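Local coordinates for protein aldo-keto reductase family 1 member C1 (PDB 1QWK) that probably reduces aldehydes, aldose sugars among them, to alcohols with NADPH, at residues Met115-Ser129 with Leu300-Phe312. Residues are numbered along the deposited sequence; the frame is centred on the assembly and turned at random.
Sequences MPAAFNDDMSEHIAS and LQDFMTGHPEDAF
The backbones of A117 and E309 come within 5.3 Å at CA where, in the (beta/alpha)8 TIM barrel of aldo-keto reductases, the loop after the fourth barrel strand, 110-113, packs against the C-terminal loop. H307 carries the join. Histidine suits this place because its two ring nitrogens do opposite jobs: NE2 donates to A118 O at 2.8 Å, almost in the ring plane, and only weakly to I127 O, while ND1 accepts from E309 N. With CG anti to the backbone N (chi1 -167°), the ring reaches across, and A117 CB, small enough to fit, sits squarely over its face, 3.4 Å from the centroid. A leucine in place of H307 would probably leave E309 N without its acceptor and A118 O with one donor fewer. H126 lays its own ring over H307 CB and, through NE2, shares a water with F303 O and T305 O. The edge of F303 meets the face of F119 in an offset edge-to-face pair, planes at 61°. Flexible methionines fill in around F303: M123 CE lies 3.5 Å from its CD1, and M115, whose side chain lies about 4 Å from that of H114, the predicted substrate-binding residue, brings SD to 3.6 Å from F303 CZ.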
loop_
_atom_site.group_PDB
_atom_site.type_symbol
_atom_site.label_atom_id
_atom_site.label_comp_id
_atom_site.label_asym_id
_atom_site.label_seq_id
_atom_site.Cartn_x
_atom_site.Cartn_y
_atom_site.Cartn_z
ATOM N N MET A 115 3.633 10.652 -3.067
ATOM C CA MET A 115 4.177 10.837 -4.414
ATOM C C MET A 115 5.507 11.565 -4.255
ATOM O O MET A 115 5.853 12.011 -3.163
ATOM C CB MET A 115 3.259 11.731 -5.259
ATOM C CG MET A 115 1.838 11.221 -5.476
ATOM S SD MET A 115 1.765 9.893 -6.707
ATOM C CE MET A 115 0.272 9.036 -6.167
ATOM N N PRO A 116 6.279 11.673 -5.342
ATOM C CA PRO A 116 7.566 12.375 -5.282
ATOM C C PRO A 116 7.423 13.815 -5.786
ATOM O O PRO A 116 8.337 14.629 -5.637
ATOM C CB PRO A 116 8.445 11.542 -6.206
ATOM C CG PRO A 116 7.472 11.136 -7.274
ATOM C CD PRO A 116 6.240 10.743 -6.490
ATOM N N ALA A 117 6.261 14.120 -6.360
ATOM C CA ALA A 117 5.982 15.434 -6.947
ATOM C C ALA A 117 5.099 16.379 -6.135
ATOM O O ALA A 117 3.932 16.083 -5.884
ATOM C CB ALA A 117 5.373 15.234 -8.324
ATOM N N ALA A 118 5.654 17.530 -5.755
ATOM C CA ALA A 118 4.920 18.521 -4.973
ATOM C C ALA A 118 4.044 19.426 -5.845
ATOM O O ALA A 118 4.406 19.769 -6.970
ATOM C CB ALA A 118 5.900 19.372 -4.160
ATOM N N PHE A 119 2.893 19.807 -5.295
ATOM C CA PHE A 119 1.923 20.678 -5.965
ATOM C C PHE A 119 1.400 21.698 -4.960
ATOM O O PHE A 119 1.644 21.579 -3.757
ATOM C CB PHE A 119 0.719 19.868 -6.469
ATOM C CG PHE A 119 0.969 19.088 -7.732
ATOM C CD1 PHE A 119 0.402 19.496 -8.938
ATOM C CD2 PHE A 119 1.719 17.922 -7.713
ATOM C CE1 PHE A 119 0.581 18.747 -10.103
ATOM C CE2 PHE A 119 1.905 17.168 -8.871
ATOM C CZ PHE A 119 1.331 17.581 -10.064
ATOM N N ASN A 120 0.682 22.705 -5.451
ATOM C CA ASN A 120 0.090 23.695 -4.559
ATOM C C ASN A 120 -1.256 23.102 -4.118
ATOM O O ASN A 120 -1.587 21.985 -4.503
ATOM C CB ASN A 120 -0.095 25.038 -5.282
ATOM C CG ASN A 120 -1.085 24.966 -6.426
ATOM O OD1 ASN A 120 -1.327 23.902 -6.994
ATOM N ND2 ASN A 120 -1.651 26.116 -6.784
ATOM N N ASP A 121 -2.017 23.847 -3.322
ATOM C CA ASP A 121 -3.309 23.402 -2.783
ATOM C C ASP A 121 -4.314 22.730 -3.723
ATOM O O ASP A 121 -4.832 21.655 -3.415
ATOM C CB ASP A 121 -4.011 24.571 -2.085
ATOM C CG ASP A 121 -3.234 25.095 -0.890
ATOM O OD1 ASP A 121 -2.047 25.455 -1.057
ATOM O OD2 ASP A 121 -3.811 25.157 0.218
ATOM N N ASP A 122 -4.619 23.353 -4.856
ATOM C CA ASP A 122 -5.597 22.760 -5.763
ATOM C C ASP A 122 -4.935 22.042 -6.928
ATOM O O ASP A 122 -5.581 21.726 -7.932
ATOM C CB ASP A 122 -6.550 23.833 -6.287
ATOM C CG ASP A 122 -5.908 24.719 -7.323
ATOM O OD1 ASP A 122 -4.761 25.156 -7.101
ATOM O OD2 ASP A 122 -6.559 24.980 -8.359
ATOM N N MET A 123 -3.643 21.778 -6.778
ATOM C CA MET A 123 -2.870 21.091 -7.798
ATOM C C MET A 123 -2.961 21.771 -9.156
ATOM O O MET A 123 -2.976 21.111 -10.200
ATOM C CB MET A 123 -3.319 19.632 -7.905
ATOM C CG MET A 123 -3.022 18.823 -6.653
ATOM S SD MET A 123 -3.410 17.075 -6.818
ATOM C CE MET A 123 -1.991 16.523 -7.748
ATOM N N SER A 124 -3.029 23.097 -9.140
ATOM C CA SER A 124 -3.097 23.860 -10.379
ATOM C C SER A 124 -1.696 24.310 -10.778
ATOM O O SER A 124 -1.499 24.839 -11.867
ATOM C CB SER A 124 -3.999 25.082 -10.212
ATOM O OG SER A 124 -3.509 25.932 -9.197
ATOM N N GLU A 125 -0.725 24.094 -9.895
ATOM C CA GLU A 125 0.648 24.486 -10.182
ATOM C C GLU A 125 1.656 23.502 -9.613
ATOM O O GLU A 125 1.477 22.980 -8.514
ATOM C CB GLU A 125 0.929 25.886 -9.629
ATOM C CG GLU A 125 0.251 27.004 -10.420
ATOM C CD GLU A 125 0.399 28.366 -9.773
ATOM O OE1 GLU A 125 1.430 28.612 -9.110
ATOM O OE2 GLU A 125 -0.513 29.204 -9.944
ATOM N N HIS A 126 2.706 23.239 -10.382
ATOM C CA HIS A 126 3.762 22.336 -9.948
ATOM C C HIS A 126 4.705 23.091 -9.019
ATOM O O HIS A 126 4.926 24.291 -9.183
ATOM C CB HIS A 126 4.577 21.841 -11.149
ATOM C CG HIS A 126 3.787 21.049 -12.141
ATOM N ND1 HIS A 126 4.216 20.838 -13.433
ATOM C CD2 HIS A 126 2.610 20.392 -12.023
ATOM C CE1 HIS A 126 3.336 20.085 -14.069
ATOM N NE2 HIS A 126 2.353 19.800 -13.235
ATOM N N ILE A 127 5.242 22.391 -8.029
ATOM C CA ILE A 127 6.220 22.987 -7.133
ATOM C C ILE A 127 7.447 22.113 -7.338
ATOM O O ILE A 127 7.461 20.942 -6.954
ATOM C CB ILE A 127 5.777 22.954 -5.658
ATOM C CG1 ILE A 127 4.544 23.836 -5.466
ATOM C CG2 ILE A 127 6.910 23.460 -4.766
ATOM C CD1 ILE A 127 4.051 23.915 -4.031
ATOM N N ALA A 128 8.462 22.688 -7.975
ATOM C CA ALA A 128 9.689 21.975 -8.293
ATOM C C ALA A 128 10.623 21.781 -7.111
ATOM O O ALA A 128 11.768 22.231 -7.137
ATOM C CB ALA A 128 10.424 22.693 -9.422
ATOM N N SER A 129 10.135 21.106 -6.078
ATOM C CA SER A 129 10.946 20.836 -4.901
ATOM C C SER A 129 11.617 19.480 -5.102
ATOM O O SER A 129 10.951 18.447 -5.149
ATOM C CB SER A 129 10.066 20.809 -3.650
ATOM O OG SER A 129 10.867 20.692 -2.481
ATOM N N LEU A 300 -1.154 4.862 -13.640
ATOM C CA LEU A 300 -0.217 5.771 -14.277
ATOM C C LEU A 300 0.066 7.064 -13.511
ATOM O O LEU A 300 1.052 7.740 -13.797
ATOM C CB LEU A 300 -0.730 6.115 -15.678
ATOM C CG LEU A 300 -1.119 4.910 -16.544
ATOM C CD1 LEU A 300 -1.665 5.395 -17.877
ATOM C CD2 LEU A 300 0.086 4.013 -16.749
ATOM N N GLN A 301 -0.788 7.407 -12.547
ATOM C CA GLN A 301 -0.613 8.636 -11.773
ATOM C C GLN A 301 -0.218 9.751 -12.752
ATOM O O GLN A 301 0.720 10.513 -12.493
ATOM C CB GLN A 301 0.495 8.458 -10.720
ATOM C CG GLN A 301 0.383 7.186 -9.878
ATOM C CD GLN A 301 -0.864 7.152 -8.996
ATOM O OE1 GLN A 301 -1.648 8.102 -8.967
ATOM N NE2 GLN A 301 -1.045 6.049 -8.269
ATOM N N ASP A 302 -0.943 9.845 -13.870
ATOM C CA ASP A 302 -0.626 10.821 -14.918
ATOM C C ASP A 302 -0.764 12.303 -14.595
ATOM O O ASP A 302 -0.377 13.146 -15.404
ATOM C CB ASP A 302 -1.385 10.498 -16.218
ATOM C CG ASP A 302 -2.888 10.512 -16.053
ATOM O OD1 ASP A 302 -3.398 11.268 -15.207
ATOM O OD2 ASP A 302 -3.564 9.771 -16.799
ATOM N N PHE A 303 -1.292 12.632 -13.420
ATOM C CA PHE A 303 -1.383 14.032 -13.037
ATOM C C PHE A 303 0.043 14.560 -12.833
ATOM O O PHE A 303 0.260 15.771 -12.783
ATOM C CB PHE A 303 -2.204 14.190 -11.748
ATOM C CG PHE A 303 -1.617 13.484 -10.556
ATOM C CD1 PHE A 303 -0.625 14.087 -9.786
ATOM C CD2 PHE A 303 -2.066 12.217 -10.193
ATOM C CE1 PHE A 303 -0.087 13.436 -8.677
ATOM C CE2 PHE A 303 -1.532 11.557 -9.084
ATOM C CZ PHE A 303 -0.544 12.169 -8.324
ATOM N N MET A 304 1.012 13.653 -12.716
ATOM C CA MET A 304 2.411 14.044 -12.539
ATOM C C MET A 304 3.079 14.415 -13.859
ATOM O O MET A 304 4.194 14.921 -13.865
ATOM C CB MET A 304 3.234 12.919 -11.896
ATOM C CG MET A 304 2.997 12.692 -10.407
ATOM S SD MET A 304 4.332 11.714 -9.636
ATOM C CE MET A 304 4.078 10.095 -10.382
ATOM N N THR A 305 2.405 14.145 -14.973
ATOM C CA THR A 305 2.950 14.452 -16.294
ATOM C C THR A 305 3.446 15.901 -16.393
ATOM O O THR A 305 2.705 16.837 -16.105
ATOM C CB THR A 305 1.883 14.216 -17.393
ATOM O OG1 THR A 305 1.384 12.879 -17.288
ATOM C CG2 THR A 305 2.486 14.413 -18.782
ATOM N N GLY A 306 4.703 16.075 -16.795
ATOM C CA GLY A 306 5.252 17.413 -16.932
ATOM C C GLY A 306 5.965 17.946 -15.705
ATOM O O GLY A 306 6.695 18.935 -15.779
ATOM N N HIS A 307 5.760 17.292 -14.569
ATOM C CA HIS A 307 6.394 17.715 -13.332
ATOM C C HIS A 307 7.845 17.252 -13.374
ATOM O O HIS A 307 8.131 16.136 -13.808
ATOM C CB HIS A 307 5.661 17.087 -12.141
ATOM C CG HIS A 307 6.033 17.677 -10.818
ATOM N ND1 HIS A 307 7.277 17.513 -10.251
ATOM C CD2 HIS A 307 5.315 18.420 -9.943
ATOM C CE1 HIS A 307 7.311 18.129 -9.080
ATOM N NE2 HIS A 307 6.130 18.686 -8.871
ATOM N N PRO A 308 8.783 18.105 -12.933
ATOM C CA PRO A 308 10.199 17.723 -12.945
ATOM C C PRO A 308 10.522 16.456 -12.152
ATOM O O PRO A 308 11.529 15.798 -12.413
ATOM C CB PRO A 308 10.907 18.971 -12.409
ATOM C CG PRO A 308 9.863 19.633 -11.561
ATOM C CD PRO A 308 8.599 19.453 -12.367
ATOM N N GLU A 309 9.677 16.108 -11.185
ATOM C CA GLU A 309 9.909 14.893 -10.412
ATOM C C GLU A 309 8.892 13.792 -10.740
ATOM O O GLU A 309 8.544 12.974 -9.886
ATOM C CB GLU A 309 9.904 15.201 -8.906
ATOM C CG GLU A 309 11.080 16.080 -8.448
ATOM C CD GLU A 309 12.406 15.333 -8.347
ATOM O OE1 GLU A 309 12.536 14.217 -8.900
ATOM O OE2 GLU A 309 13.346 15.872 -7.712
ATOM N N ASP A 310 8.408 13.781 -11.979
ATOM C CA ASP A 310 7.471 12.745 -12.410
ATOM C C ASP A 310 8.263 11.437 -12.411
ATOM O O ASP A 310 9.166 11.249 -13.223
ATOM C CB ASP A 310 6.950 13.052 -13.821
ATOM C CG ASP A 310 6.077 11.944 -14.375
ATOM O OD1 ASP A 310 5.750 10.996 -13.622
ATOM O OD2 ASP A 310 5.707 12.022 -15.567
ATOM N N ALA A 311 7.921 10.534 -11.496
ATOM C CA ALA A 311 8.622 9.255 -11.377
ATOM C C ALA A 311 8.557 8.364 -12.615
ATOM O O ALA A 311 9.456 7.553 -12.851
ATOM C CB ALA A 311 8.082 8.482 -10.167
ATOM N N PHE A 312 7.493 8.512 -13.400
ATOM C CA PHE A 312 7.300 7.686 -14.594
ATOM C C PHE A 312 7.460 8.491 -15.888
ATOM O O PHE A 312 6.940 8.100 -16.934
ATOM C CB PHE A 312 5.905 7.041 -14.567
ATOM C CG PHE A 312 5.500 6.488 -13.216
ATOM C CD1 PHE A 312 6.415 5.816 -12.412
ATOM C CD2 PHE A 312 4.186 6.624 -12.766
ATOM C CE1 PHE A 312 6.034 5.283 -11.176
ATOM C CE2 PHE A 312 3.793 6.095 -11.536
ATOM C CZ PHE A 312 4.720 5.424 -10.740
HETATM O O HOH W 1 0.873 18.090 -14.638
#